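PDB 1FNN: CELL division control protein 6 from Pyrobaculum aerophilum, which probably helps regulate DNA replication as a Cdc6/Cdc18-family AAA+ ATPase, with ADP and magnesium bound in this structure. Local coordinates for residues G34-N39 against H43-T48; R85-I90 against S143-L148; A251-Q256 against P264-K269; V282-P287 against T381-E386; V298-I303 against F311-E316. All coordinates share one frame; numbering follows the deposited sequence.

Contact 1: G34-N39 against H43-T48; sequences GNWLRN and HYPRAT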
# COMPACT_ATOMS: atom_id res chain seq x y z
N GLY A 34 22.70 5.50 -10.14
CA GLY A 34 22.89 5.67 -11.56
C GLY A 34 24.34 5.68 -12.02
O GLY A 34 24.61 5.09 -13.08
N ASN A 35 25.20 6.48 -11.37
CA ASN A 35 26.60 6.53 -11.81
C ASN A 35 27.24 5.14 -11.73
O ASN A 35 27.99 4.73 -12.61
CB ASN A 35 27.41 7.53 -10.98
CG ASN A 35 27.12 8.96 -11.40
OD1 ASN A 35 26.62 9.21 -12.51
ND2 ASN A 35 27.44 9.91 -10.52
N TRP A 36 27.03 4.46 -10.60
CA TRP A 36 27.58 3.12 -10.43
C TRP A 36 27.00 2.13 -11.44
O TRP A 36 27.80 1.37 -12.02
CB TRP A 36 27.38 2.61 -9.04
CG TRP A 36 28.00 1.31 -8.61
CD1 TRP A 36 29.19 1.19 -7.97
CD2 TRP A 36 27.50 -0.03 -8.76
NE1 TRP A 36 29.45 -0.14 -7.72
CE2 TRP A 36 28.44 -0.91 -8.19
CE3 TRP A 36 26.34 -0.56 -9.33
CZ2 TRP A 36 28.28 -2.29 -8.15
CZ3 TRP A 36 26.18 -1.94 -9.30
CH2 TRP A 36 27.12 -2.78 -8.73
N LEU A 37 25.70 2.22 -11.76
CA LEU A 37 25.18 1.30 -12.79
C LEU A 37 25.81 1.55 -14.17
O LEU A 37 25.99 0.62 -14.99
CB LEU A 37 23.65 1.45 -12.83
CG LEU A 37 22.95 0.85 -11.58
CD1 LEU A 37 21.45 1.21 -11.61
CD2 LEU A 37 23.14 -0.66 -11.56
N ARG A 38 26.04 2.82 -14.48
CA ARG A 38 26.68 3.14 -15.79
C ARG A 38 28.14 2.68 -15.81
O ARG A 38 28.64 2.29 -16.86
CB ARG A 38 26.55 4.63 -16.11
CG ARG A 38 25.16 5.07 -16.57
CD ARG A 38 25.16 6.57 -16.95
NE ARG A 38 25.20 7.36 -15.69
CZ ARG A 38 24.07 7.68 -15.05
NH1 ARG A 38 22.88 7.32 -15.50
NH2 ARG A 38 24.11 8.39 -13.92
N ASN A 39 28.89 2.81 -14.73
CA ASN A 39 30.29 2.46 -14.59
C ASN A 39 30.59 1.94 -13.21
O ASN A 39 31.22 2.56 -12.33
CB ASN A 39 31.24 3.64 -14.82
CG ASN A 39 31.19 4.25 -16.20
OD1 ASN A 39 31.41 3.57 -17.21
ND2 ASN A 39 30.90 5.55 -16.27
N HIS A 43 32.88 2.81 -6.16
CA HIS A 43 32.50 3.07 -4.77
C HIS A 43 31.34 2.13 -4.43
O HIS A 43 30.94 1.38 -5.31
CB HIS A 43 32.04 4.53 -4.60
CG HIS A 43 30.59 4.84 -4.89
ND1 HIS A 43 30.09 5.04 -6.14
CD2 HIS A 43 29.53 4.98 -4.03
CE1 HIS A 43 28.78 5.30 -6.11
NE2 HIS A 43 28.44 5.26 -4.82
N TYR A 44 30.96 2.04 -3.17
CA TYR A 44 29.93 1.13 -2.72
C TYR A 44 28.62 1.87 -2.47
O TYR A 44 28.46 2.49 -1.42
CB TYR A 44 30.42 0.51 -1.42
CG TYR A 44 29.46 -0.38 -0.65
CD1 TYR A 44 29.65 -0.53 0.72
CD2 TYR A 44 28.40 -1.04 -1.25
CE1 TYR A 44 28.80 -1.33 1.47
CE2 TYR A 44 27.56 -1.84 -0.51
CZ TYR A 44 27.75 -1.98 0.84
OH TYR A 44 26.92 -2.77 1.59
N PRO A 45 27.69 1.78 -3.40
CA PRO A 45 26.39 2.43 -3.24
C PRO A 45 25.51 1.61 -2.32
O PRO A 45 25.43 0.39 -2.47
CB PRO A 45 25.82 2.48 -4.63
CG PRO A 45 26.83 1.91 -5.56
CD PRO A 45 27.79 1.14 -4.73
N ARG A 46 24.87 2.25 -1.33
CA ARG A 46 23.90 1.55 -0.51
C ARG A 46 22.78 2.50 -0.07
O ARG A 46 23.03 3.71 -0.00
CB ARG A 46 24.48 0.73 0.61
CG ARG A 46 25.46 1.26 1.61
CD ARG A 46 26.72 1.90 1.03
NE ARG A 46 27.55 2.36 2.11
CZ ARG A 46 28.61 3.13 2.14
NH1 ARG A 46 29.10 3.64 1.02
NH2 ARG A 46 29.13 3.35 3.34
N ALA A 47 21.53 2.00 -0.09
CA ALA A 47 20.39 2.79 0.38
C ALA A 47 19.47 1.89 1.23
O ALA A 47 19.43 0.67 1.05
CB ALA A 47 19.56 3.29 -0.79
N THR A 48 18.62 2.50 2.04
CA THR A 48 17.61 1.81 2.83
C THR A 48 16.28 2.47 2.50
O THR A 48 16.28 3.70 2.48
CB THR A 48 17.86 1.93 4.35
OG1 THR A 48 19.11 1.33 4.66
CG2 THR A 48 16.78 1.22 5.15

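Contact 2: R85-I90 against S143-L148; sequences RNFTAI and STFIRL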
# COMPACT_ATOMS: atom_id res chain seq x y z
N ARG A 85 14.99 -16.26 4.22
CA ARG A 85 15.26 -15.58 5.49
C ARG A 85 16.57 -15.89 6.17
O ARG A 85 17.16 -14.99 6.78
CB ARG A 85 14.13 -15.89 6.49
CG ARG A 85 12.81 -15.30 6.03
CD ARG A 85 11.68 -15.53 7.02
NE ARG A 85 10.41 -15.10 6.45
CZ ARG A 85 9.26 -14.99 7.09
NH1 ARG A 85 9.17 -15.29 8.38
NH2 ARG A 85 8.17 -14.59 6.44
N ASN A 86 17.03 -17.13 6.03
CA ASN A 86 18.29 -17.47 6.69
C ASN A 86 19.39 -17.43 5.64
O ASN A 86 19.05 -17.29 4.46
CB ASN A 86 18.20 -18.85 7.35
CG ASN A 86 17.73 -19.88 6.33
OD1 ASN A 86 18.47 -20.18 5.39
ND2 ASN A 86 16.53 -20.38 6.54
N PHE A 87 20.63 -17.44 6.08
CA PHE A 87 21.81 -17.36 5.27
C PHE A 87 21.80 -18.37 4.11
O PHE A 87 22.16 -18.02 2.99
CB PHE A 87 23.11 -17.60 6.10
CG PHE A 87 24.29 -17.33 5.19
CD1 PHE A 87 24.67 -16.02 4.93
CD2 PHE A 87 25.02 -18.35 4.61
CE1 PHE A 87 25.73 -15.74 4.11
CE2 PHE A 87 26.09 -18.07 3.79
CZ PHE A 87 26.45 -16.77 3.53
N THR A 88 21.50 -19.63 4.41
CA THR A 88 21.49 -20.68 3.42
C THR A 88 20.47 -20.43 2.33
O THR A 88 20.75 -20.69 1.16
CB THR A 88 21.24 -22.06 4.09
OG1 THR A 88 22.34 -22.30 4.98
CG2 THR A 88 21.18 -23.18 3.07
N ALA A 89 19.25 -20.04 2.70
CA ALA A 89 18.22 -19.74 1.71
C ALA A 89 18.65 -18.56 0.84
O ALA A 89 18.40 -18.58 -0.36
CB ALA A 89 16.89 -19.45 2.39
N ILE A 90 19.16 -17.49 1.42
CA ILE A 90 19.54 -16.28 0.66
C ILE A 90 20.73 -16.51 -0.25
O ILE A 90 20.71 -16.19 -1.44
CB ILE A 90 19.85 -15.13 1.63
CG1 ILE A 90 18.58 -14.71 2.37
CG2 ILE A 90 20.43 -13.93 0.86
CD1 ILE A 90 18.85 -13.98 3.68
N SER A 143 23.80 -7.75 8.57
CA SER A 143 25.16 -7.25 8.68
C SER A 143 26.15 -7.95 7.76
O SER A 143 27.04 -7.33 7.18
CB SER A 143 25.67 -7.34 10.14
OG SER A 143 24.69 -6.63 10.90
N THR A 144 26.11 -9.28 7.73
CA THR A 144 26.98 -9.98 6.77
C THR A 144 26.86 -9.35 5.39
O THR A 144 27.90 -8.98 4.84
CB THR A 144 26.62 -11.47 6.70
OG1 THR A 144 26.90 -12.01 8.00
CG2 THR A 144 27.45 -12.19 5.64
N PHE A 145 25.66 -9.19 4.84
CA PHE A 145 25.57 -8.65 3.47
C PHE A 145 25.93 -7.20 3.38
O PHE A 145 26.66 -6.78 2.47
CB PHE A 145 24.17 -8.94 2.88
CG PHE A 145 24.08 -10.43 2.61
CD1 PHE A 145 23.37 -11.27 3.42
CD2 PHE A 145 24.74 -10.96 1.50
CE1 PHE A 145 23.29 -12.62 3.17
CE2 PHE A 145 24.66 -12.32 1.25
CZ PHE A 145 23.94 -13.15 2.08
N ILE A 146 25.56 -6.42 4.40
CA ILE A 146 25.97 -5.02 4.44
C ILE A 146 27.48 -4.87 4.41
O ILE A 146 27.96 -3.99 3.70
CB ILE A 146 25.43 -4.31 5.72
CG1 ILE A 146 23.91 -4.17 5.56
CG2 ILE A 146 26.10 -2.96 5.89
CD1 ILE A 146 23.15 -3.90 6.85
N ARG A 147 28.22 -5.71 5.12
CA ARG A 147 29.67 -5.59 5.20
C ARG A 147 30.40 -6.11 3.98
O ARG A 147 31.42 -5.52 3.60
CB ARG A 147 30.20 -6.32 6.45
CG ARG A 147 29.86 -5.55 7.72
CD ARG A 147 30.03 -6.36 9.01
NE ARG A 147 30.57 -5.48 10.02
CZ ARG A 147 30.96 -5.60 11.27
NH1 ARG A 147 30.95 -6.74 11.94
NH2 ARG A 147 31.41 -4.50 11.88
N LEU A 148 29.76 -7.04 3.27
CA LEU A 148 30.40 -7.64 2.10
C LEU A 148 30.75 -6.60 1.06
O LEU A 148 31.86 -6.60 0.54
CB LEU A 148 29.52 -8.76 1.54
CG LEU A 148 30.12 -9.64 0.44
CD1 LEU A 148 31.45 -10.25 0.90
CD2 LEU A 148 29.15 -10.75 0.06

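Contact 3: A251-Q256 against P264-K269; sequences AYAAQQ and PEDVRK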
# COMPACT_ATOMS: atom_id res chain seq x y z
N ALA A 251 -14.69 -3.96 -9.57
CA ALA A 251 -14.96 -4.13 -11.02
C ALA A 251 -15.49 -5.53 -11.28
O ALA A 251 -16.46 -5.68 -12.04
CB ALA A 251 -13.70 -3.89 -11.85
N TYR A 252 -14.90 -6.53 -10.65
CA TYR A 252 -15.32 -7.90 -10.89
C TYR A 252 -16.70 -8.16 -10.29
O TYR A 252 -17.51 -8.83 -10.93
CB TYR A 252 -14.32 -8.95 -10.38
CG TYR A 252 -14.77 -10.36 -10.59
CD1 TYR A 252 -14.69 -10.94 -11.87
CD2 TYR A 252 -15.27 -11.13 -9.54
CE1 TYR A 252 -15.10 -12.25 -12.09
CE2 TYR A 252 -15.69 -12.43 -9.74
CZ TYR A 252 -15.59 -12.97 -11.03
OH TYR A 252 -16.01 -14.27 -11.21
N ALA A 253 -16.91 -7.71 -9.04
CA ALA A 253 -18.27 -7.82 -8.48
C ALA A 253 -19.25 -7.19 -9.44
O ALA A 253 -20.27 -7.81 -9.80
CB ALA A 253 -18.29 -7.15 -7.08
N ALA A 254 -19.07 -5.96 -9.93
CA ALA A 254 -20.04 -5.38 -10.85
C ALA A 254 -20.27 -6.26 -12.08
O ALA A 254 -21.38 -6.63 -12.49
CB ALA A 254 -19.57 -3.98 -11.22
N GLN A 255 -19.16 -6.63 -12.74
CA GLN A 255 -19.22 -7.46 -13.94
C GLN A 255 -19.96 -8.77 -13.72
O GLN A 255 -20.83 -9.14 -14.51
CB GLN A 255 -17.79 -7.78 -14.40
CG GLN A 255 -17.73 -8.66 -15.66
CD GLN A 255 -16.26 -8.65 -16.12
OE1 GLN A 255 -15.74 -7.56 -16.38
NE2 GLN A 255 -15.70 -9.85 -16.19
N GLN A 256 -19.64 -9.48 -12.64
CA GLN A 256 -20.27 -10.76 -12.38
C GLN A 256 -21.78 -10.67 -12.15
O GLN A 256 -22.53 -11.63 -12.33
CB GLN A 256 -19.60 -11.43 -11.17
CG GLN A 256 -20.19 -12.81 -10.96
CD GLN A 256 -20.53 -13.10 -9.51
OE1 GLN A 256 -19.72 -12.82 -8.62
NE2 GLN A 256 -21.72 -13.66 -9.32
N PRO A 264 -21.73 1.76 -5.97
CA PRO A 264 -21.26 1.90 -4.60
C PRO A 264 -21.35 0.62 -3.84
O PRO A 264 -20.43 0.23 -3.10
CB PRO A 264 -22.20 2.99 -4.00
CG PRO A 264 -22.54 3.81 -5.20
CD PRO A 264 -22.65 2.86 -6.39
N GLU A 265 -22.38 -0.24 -4.00
CA GLU A 265 -22.45 -1.48 -3.24
C GLU A 265 -21.32 -2.46 -3.59
O GLU A 265 -20.90 -3.24 -2.74
CB GLU A 265 -23.78 -2.23 -3.42
CG GLU A 265 -24.03 -2.57 -4.88
CD GLU A 265 -25.39 -3.05 -5.30
OE1 GLU A 265 -26.08 -2.22 -5.94
OE2 GLU A 265 -25.82 -4.21 -5.03
N ASP A 266 -20.85 -2.41 -4.85
CA ASP A 266 -19.70 -3.31 -5.18
C ASP A 266 -18.50 -2.93 -4.34
O ASP A 266 -17.78 -3.77 -3.78
CB ASP A 266 -19.42 -3.12 -6.70
CG ASP A 266 -20.64 -3.49 -7.55
OD1 ASP A 266 -21.15 -4.60 -7.24
OD2 ASP A 266 -20.90 -2.65 -8.40
N VAL A 267 -18.20 -1.62 -4.19
CA VAL A 267 -17.10 -1.18 -3.35
C VAL A 267 -17.28 -1.59 -1.88
O VAL A 267 -16.34 -2.07 -1.22
CB VAL A 267 -16.92 0.34 -3.48
CG1 VAL A 267 -15.92 0.98 -2.52
CG2 VAL A 267 -16.55 0.76 -4.92
N ARG A 268 -18.48 -1.36 -1.31
CA ARG A 268 -18.72 -1.68 0.09
C ARG A 268 -18.48 -3.14 0.39
O ARG A 268 -17.83 -3.56 1.35
CB ARG A 268 -20.21 -1.30 0.47
CG ARG A 268 -20.44 0.21 0.41
CD ARG A 268 -21.86 0.67 0.91
NE ARG A 268 -22.05 2.07 0.45
CZ ARG A 268 -22.98 2.40 -0.41
NH1 ARG A 268 -23.81 1.46 -0.90
NH2 ARG A 268 -23.11 3.66 -0.80
N LYS A 269 -19.02 -4.02 -0.48
CA LYS A 269 -18.82 -5.46 -0.31
C LYS A 269 -17.34 -5.80 -0.50
O LYS A 269 -16.85 -6.58 0.30
CB LYS A 269 -19.68 -6.29 -1.27
CG LYS A 269 -21.03 -5.63 -1.53
CD LYS A 269 -22.21 -6.59 -1.39
CE LYS A 269 -23.36 -5.91 -0.67
NZ LYS A 269 -24.71 -6.35 -1.10

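Contact 4: V282-P287 against T381-E386; sequences VLIGLP and TKLIKE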
# COMPACT_ATOMS: atom_id res chain seq x y z
N VAL A 282 -18.82 -0.03 18.37
CA VAL A 282 -18.71 1.43 18.20
C VAL A 282 -20.07 2.03 17.89
O VAL A 282 -20.40 3.04 18.54
CB VAL A 282 -17.65 1.87 17.18
CG1 VAL A 282 -17.68 3.38 16.98
CG2 VAL A 282 -16.27 1.44 17.67
N LEU A 283 -20.98 1.26 17.29
CA LEU A 283 -22.31 1.81 17.05
C LEU A 283 -23.10 1.97 18.35
O LEU A 283 -23.79 2.98 18.55
CB LEU A 283 -23.10 0.94 16.07
CG LEU A 283 -22.42 0.87 14.65
CD1 LEU A 283 -23.32 0.08 13.73
CD2 LEU A 283 -22.21 2.26 14.09
N ILE A 284 -22.98 1.00 19.24
CA ILE A 284 -23.82 0.94 20.44
C ILE A 284 -23.68 2.20 21.29
O ILE A 284 -24.68 2.77 21.74
CB ILE A 284 -23.47 -0.33 21.26
CG1 ILE A 284 -24.11 -1.56 20.62
CG2 ILE A 284 -23.92 -0.20 22.72
CD1 ILE A 284 -23.69 -2.87 21.25
N GLY A 285 -22.45 2.65 21.45
CA GLY A 285 -22.09 3.85 22.15
C GLY A 285 -22.51 5.17 21.53
O GLY A 285 -22.50 6.14 22.29
N LEU A 286 -22.88 5.30 20.27
CA LEU A 286 -23.29 6.60 19.75
C LEU A 286 -24.53 7.05 20.55
O LEU A 286 -25.47 6.26 20.73
CB LEU A 286 -23.63 6.52 18.25
CG LEU A 286 -22.49 5.90 17.40
CD1 LEU A 286 -22.87 5.82 15.93
CD2 LEU A 286 -21.16 6.60 17.60
N PRO A 287 -24.66 8.35 20.69
CA PRO A 287 -25.87 8.95 21.22
C PRO A 287 -27.02 8.61 20.30
O PRO A 287 -26.79 8.53 19.06
CB PRO A 287 -25.64 10.45 21.10
CG PRO A 287 -24.16 10.59 21.22
CD PRO A 287 -23.56 9.35 20.57
N THR A 381 -30.81 0.06 12.97
CA THR A 381 -32.25 -0.00 13.27
C THR A 381 -32.55 -0.83 14.52
O THR A 381 -33.34 -0.42 15.40
CB THR A 381 -32.98 -0.57 12.05
OG1 THR A 381 -32.92 0.43 11.01
CG2 THR A 381 -34.45 -0.86 12.25
N LYS A 382 -31.90 -1.98 14.63
CA LYS A 382 -32.04 -2.80 15.83
C LYS A 382 -31.69 -1.95 17.07
O LYS A 382 -32.31 -2.13 18.13
CB LYS A 382 -31.13 -4.01 15.81
CG LYS A 382 -31.37 -5.12 16.80
CD LYS A 382 -30.13 -5.64 17.48
CE LYS A 382 -28.89 -5.79 16.63
NZ LYS A 382 -27.70 -6.27 17.39
N LEU A 383 -30.50 -1.34 17.09
CA LEU A 383 -30.04 -0.55 18.22
C LEU A 383 -30.96 0.62 18.54
O LEU A 383 -31.16 0.89 19.72
CB LEU A 383 -28.61 -0.05 18.03
CG LEU A 383 -27.58 -1.19 17.79
CD1 LEU A 383 -26.24 -0.58 17.36
CD2 LEU A 383 -27.39 -2.06 19.01
N ILE A 384 -31.45 1.34 17.55
CA ILE A 384 -32.38 2.44 17.80
C ILE A 384 -33.68 1.93 18.45
O ILE A 384 -34.20 2.48 19.44
CB ILE A 384 -32.68 3.15 16.50
CG1 ILE A 384 -31.37 3.83 16.00
CG2 ILE A 384 -33.82 4.16 16.70
CD1 ILE A 384 -31.58 4.41 14.62
N LYS A 385 -34.20 0.84 17.91
CA LYS A 385 -35.42 0.22 18.40
C LYS A 385 -35.25 -0.20 19.84
O LYS A 385 -36.24 0.01 20.58
CB LYS A 385 -35.91 -0.97 17.55
CG LYS A 385 -36.48 -0.36 16.24
CD LYS A 385 -37.04 -1.46 15.34
CE LYS A 385 -37.61 -0.77 14.09
NZ LYS A 385 -37.81 -1.75 12.98
N GLU A 386 -34.09 -0.79 20.18
CA GLU A 386 -33.91 -1.17 21.56
C GLU A 386 -33.87 0.05 22.48
O GLU A 386 -34.27 -0.01 23.65
CB GLU A 386 -32.74 -2.12 21.76
CG GLU A 386 -31.35 -1.70 22.04
CD GLU A 386 -30.31 -2.81 22.02
OE1 GLU A 386 -30.34 -3.69 21.13
OE2 GLU A 386 -29.43 -2.81 22.91

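Contact 5: V298-I303 against F311-E316; sequences VRSLKI and FGDAEE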
# COMPACT_ATOMS: atom_id res chain seq x y z
N VAL A 298 -27.45 6.50 5.74
CA VAL A 298 -27.73 5.21 5.17
C VAL A 298 -28.94 5.22 4.26
O VAL A 298 -28.88 4.67 3.12
CB VAL A 298 -27.89 4.11 6.23
CG1 VAL A 298 -28.41 2.81 5.56
CG2 VAL A 298 -26.60 3.81 6.98
N ARG A 299 -30.07 5.80 4.67
CA ARG A 299 -31.26 5.87 3.81
C ARG A 299 -31.12 6.75 2.58
O ARG A 299 -31.56 6.36 1.45
CB ARG A 299 -32.53 6.34 4.60
CG ARG A 299 -32.95 5.24 5.56
CD ARG A 299 -34.40 5.32 6.02
NE ARG A 299 -34.64 4.28 7.04
CZ ARG A 299 -35.70 4.29 7.84
NH1 ARG A 299 -36.60 5.26 7.72
NH2 ARG A 299 -35.84 3.31 8.73
N SER A 300 -30.45 7.88 2.65
CA SER A 300 -30.25 8.71 1.49
C SER A 300 -29.33 7.96 0.46
O SER A 300 -29.50 8.23 -0.72
CB SER A 300 -29.56 10.03 1.77
OG SER A 300 -30.19 10.71 2.84
N LEU A 301 -28.32 7.28 0.96
CA LEU A 301 -27.34 6.62 0.08
C LEU A 301 -27.97 5.43 -0.61
O LEU A 301 -27.76 5.20 -1.81
CB LEU A 301 -26.12 6.18 0.90
CG LEU A 301 -25.08 7.22 1.24
CD1 LEU A 301 -24.10 6.66 2.27
CD2 LEU A 301 -24.32 7.72 -0.02
N LYS A 302 -28.87 4.69 0.06
CA LYS A 302 -29.69 3.67 -0.56
C LYS A 302 -30.55 4.20 -1.69
O LYS A 302 -30.72 3.51 -2.70
CB LYS A 302 -30.58 2.96 0.47
CG LYS A 302 -29.84 1.90 1.24
CD LYS A 302 -30.50 1.59 2.57
CE LYS A 302 -30.64 0.09 2.79
NZ LYS A 302 -31.90 -0.38 2.14
N ILE A 303 -31.11 5.38 -1.54
CA ILE A 303 -31.92 6.05 -2.54
C ILE A 303 -31.04 6.59 -3.66
O ILE A 303 -31.42 6.53 -4.83
CB ILE A 303 -32.72 7.20 -1.90
CG1 ILE A 303 -33.83 6.61 -1.02
CG2 ILE A 303 -33.31 8.19 -2.89
CD1 ILE A 303 -34.32 7.57 0.05
N PHE A 311 -24.64 16.89 2.72
CA PHE A 311 -25.06 17.10 4.10
C PHE A 311 -26.53 17.52 4.13
O PHE A 311 -27.31 16.99 4.94
CB PHE A 311 -24.16 18.10 4.83
CG PHE A 311 -24.58 18.34 6.28
CD1 PHE A 311 -23.92 17.70 7.31
CD2 PHE A 311 -25.62 19.18 6.59
CE1 PHE A 311 -24.28 17.90 8.62
CE2 PHE A 311 -26.00 19.39 7.90
CZ PHE A 311 -25.32 18.74 8.92
N GLY A 312 -26.98 18.35 3.19
CA GLY A 312 -28.38 18.75 3.11
C GLY A 312 -29.32 17.58 2.88
O GLY A 312 -30.44 17.44 3.42
N ASP A 313 -28.90 16.65 2.00
CA ASP A 313 -29.64 15.43 1.77
C ASP A 313 -29.82 14.67 3.09
O ASP A 313 -30.90 14.11 3.36
CB ASP A 313 -28.92 14.49 0.79
CG ASP A 313 -29.72 13.30 0.33
OD1 ASP A 313 -30.73 12.89 0.96
OD2 ASP A 313 -29.34 12.70 -0.72
N ALA A 314 -28.71 14.42 3.78
CA ALA A 314 -28.76 13.66 5.03
C ALA A 314 -29.71 14.34 6.06
O ALA A 314 -30.34 13.66 6.87
CB ALA A 314 -27.32 13.64 5.54
N GLU A 315 -29.64 15.64 6.16
CA GLU A 315 -30.47 16.41 7.11
C GLU A 315 -31.95 16.35 6.74
O GLU A 315 -32.76 15.91 7.58
CB GLU A 315 -30.01 17.86 7.25
CG GLU A 315 -30.97 18.63 8.19
CD GLU A 315 -30.41 19.95 8.66
OE1 GLU A 315 -29.53 20.49 7.96
OE2 GLU A 315 -30.82 20.47 9.73
N GLU A 316 -32.29 16.40 5.45
CA GLU A 316 -33.69 16.19 5.08
C GLU A 316 -34.13 14.77 5.34
O GLU A 316 -35.27 14.48 5.77
CB GLU A 316 -33.99 16.64 3.64
CG GLU A 316 -34.01 18.16 3.53
CD GLU A 316 -34.93 18.81 4.57
OE1 GLU A 316 -36.06 18.30 4.79
OE2 GLU A 316 -34.51 19.83 5.18
O HOH W 1 -30.71 10.54 -1.52

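Contact 1: G34-N39 against H43-T48
In the nucleotide-binding AAA+ core, where helix 23-38 hands over to the first strand of the parallel sheet, W36 of the helix meets P45 and H43. The pyrrolidine of P45 sits over one face of the indole: P45 CG is 3.6 Å from the centroid of the W36 five-membered ring and 23° off its normal, which meets the definition of a CH-pi contact. Its closest approach is P45 CG to W36 CG, 3.3 Å, and P45 CD lies 3.5 Å from W36 CD1. H43 completes a T-shaped pair, taking the edge of the indole against its imidazole face with the planes at 87°; at 5.8 Å between the centroids of the W36 five-membered ring and H43 the ring pair is the looser one. With CG anti to the backbone N (chi1 -173°), the indole extends from the helix toward the strand, where W36 NE1 donates to F158 O and so holds the ring's rotation. Replacing W36 by an alanine would probably leave the flank of P45 without its flat cover and F158 O without this donor. A161 of strand 160-166 touches W36 as well, in the helix-on-sheet packing of a P-loop NTPase alpha/beta core.

Contact 2: R85-I90 against S143-L148
F145 packs against both F87 and I90, and its CZ makes the two shortest contacts between the segments. From F145 CZ it is 3.7 Å to F87 CE1 and 3.8 Å to I90 CG2, while F145 CE1 lies 3.9 Å from the same methyl of I90. The single tip of F145 is thus lodged between two side chains one helical turn apart. Chi1 of -66° puts I90 CG1 beside the backbone N and leaves CG2 facing the phenyl. The helices involved, 87-97 and 139-148, each follow a strand of the parallel sheet, 75-80 and 127-132, which are neighbours in the 5-1-4-3-2 order of an AAA+ core. The two phenyl rings touch at one corner, F87 CE1 on F145 CZ, but overlap little: their planes are only 20° apart, yet the centroids of F87 and F145 are 5.8 Å apart, so the rings are slid past one another. The looser side begins with partly exposed T144, which offers just its methyl, CG2, 4.2 Å from F87 CE1, while its hydroxyl is hydrogen-bonded to D140 O. Further out, exposed N86 caps its helix, with N86 OD1 accepting from A89 N at 2.8 Å.

Contact 3: A251-Q256 against P264-K269
D266 faces A253 and A254 where helices 240-256 and 264-274 meet in the helical AAA+ lid domain. These three residues supply nearly all the buried surface, about half of it from the aspartate. The two alanines let the backbones come close: the CA atoms of A253 and D266 are 5.8 Å apart, a separation that leaves little room for bulkier groups between them. Across this gap the carboxylate of D266 lies against methyl groups and helix backbone. Its OD1 is 3.8 Å from A253 CB, and its CG is 3.8 Å from A254 CA. Such an apolar setting would suit a charged group poorly by itself, but both oxygens have partners just beyond the two segments: OD1 forms a salt bridge with R259, and OD2 accepts from the backbone N of A263. With CG beside the backbone N (chi1 -60°), the carboxylate turns back toward the start of its own helix, where A263 can reach it. V267, next in sequence, points the other way and packs on M222, I223 and I226 of helix 217-227. A254 also touches I3 near the N terminus of the chain. The shortest approach between the two segments is A254 CB to D266 OD2, 3.4 Å.

Contact 4: V282-P287 against T381-E386
L383 of helix 373-387 packs on L283 and I284 of helix 280-285, joining the first and last helices of the C-terminal winged-helix region. Along 381-386, T381 comes first, with OG1 hydrogen-bonded to E377 O of its own helix. K382 follows and sends NZ to a salt bridge with E280, a charged link beside the apolar contact. L383 then does the packing through both branches of its fork. Chi1 of -57° sets its CG beside the backbone N, and the two methyls divide the partners: CD1 lies 3.7 Å from L283 CB, while CD2 lies the same distance, 3.7 Å, from I284 CG1. I284 crosses L383 at about a right angle on the more exposed side, whereas L283 is buried and also touches L376 and I380. I384 packs on K291, which L383 touches too, and on L295 of helix 288-304. One turn after K382, E386 N donates to K382 O. The fork's second hold on the isoleucine is L383 CD1 to I284 CG1, 4.0 Å.

Contact 5: V298-I303 against F311-E316
D313 reaches from helix 311-324 to S300 of helix 288-304, two helices of the winged-helix fold linked through the short strand 309-310. Its CB leaves the backbone toward the facing helix, and because CG is anti to the backbone N (chi1 -171°) the carboxylate extends outward to it. D313 CG comes to lie 3.6 Å from S300 CB. The carboxylate then splits its work. OD1 is close to the serine, 2.9 Å from S300 OG and 3.2 Å from S300 CB; the first is a possible hydrogen bond only, since the one hydroxyl proton has a rival acceptor in A296 O, one turn earlier in the serine's own helix. OD2 takes the better-defined route, accepting from a water at 2.7 Å. That water also donates to S300 O, again at 2.7 Å, so it bridges the side chain of one helix to the backbone of the other. A leucine in place of D313 would probably leave the water without its second acceptor and break the polar bridge between the helices. Around this polar core, I309 touches both S300 and A314, and S317, one turn after D313, also reaches S300. The hydroxyl also lies against the backbone of A314, with S300 OG 3.9 Å from A314 CA.

Overall arrangement
From the N terminus, contact 1 closes a short connection between helix 23-38 and strand 46-50, and contact 2 then closes a longer one, drawing helix 139-148 back to helix 87-97. These two lie in the AAA+ core and touch through Y44 OH and I146 O. Contact 3 follows and closes a short loop between two lid helices, its centre about 45 Å from that of contact 1. Contact 4 spans nearly the whole winged-helix region, joining helix 280-285 to helix 373-387, and its long loop encloses the short one of contact 5; no contacts cross. R268 packs on L301, so contacts 3 and 5 meet where lid and winged-helix regions adjoin.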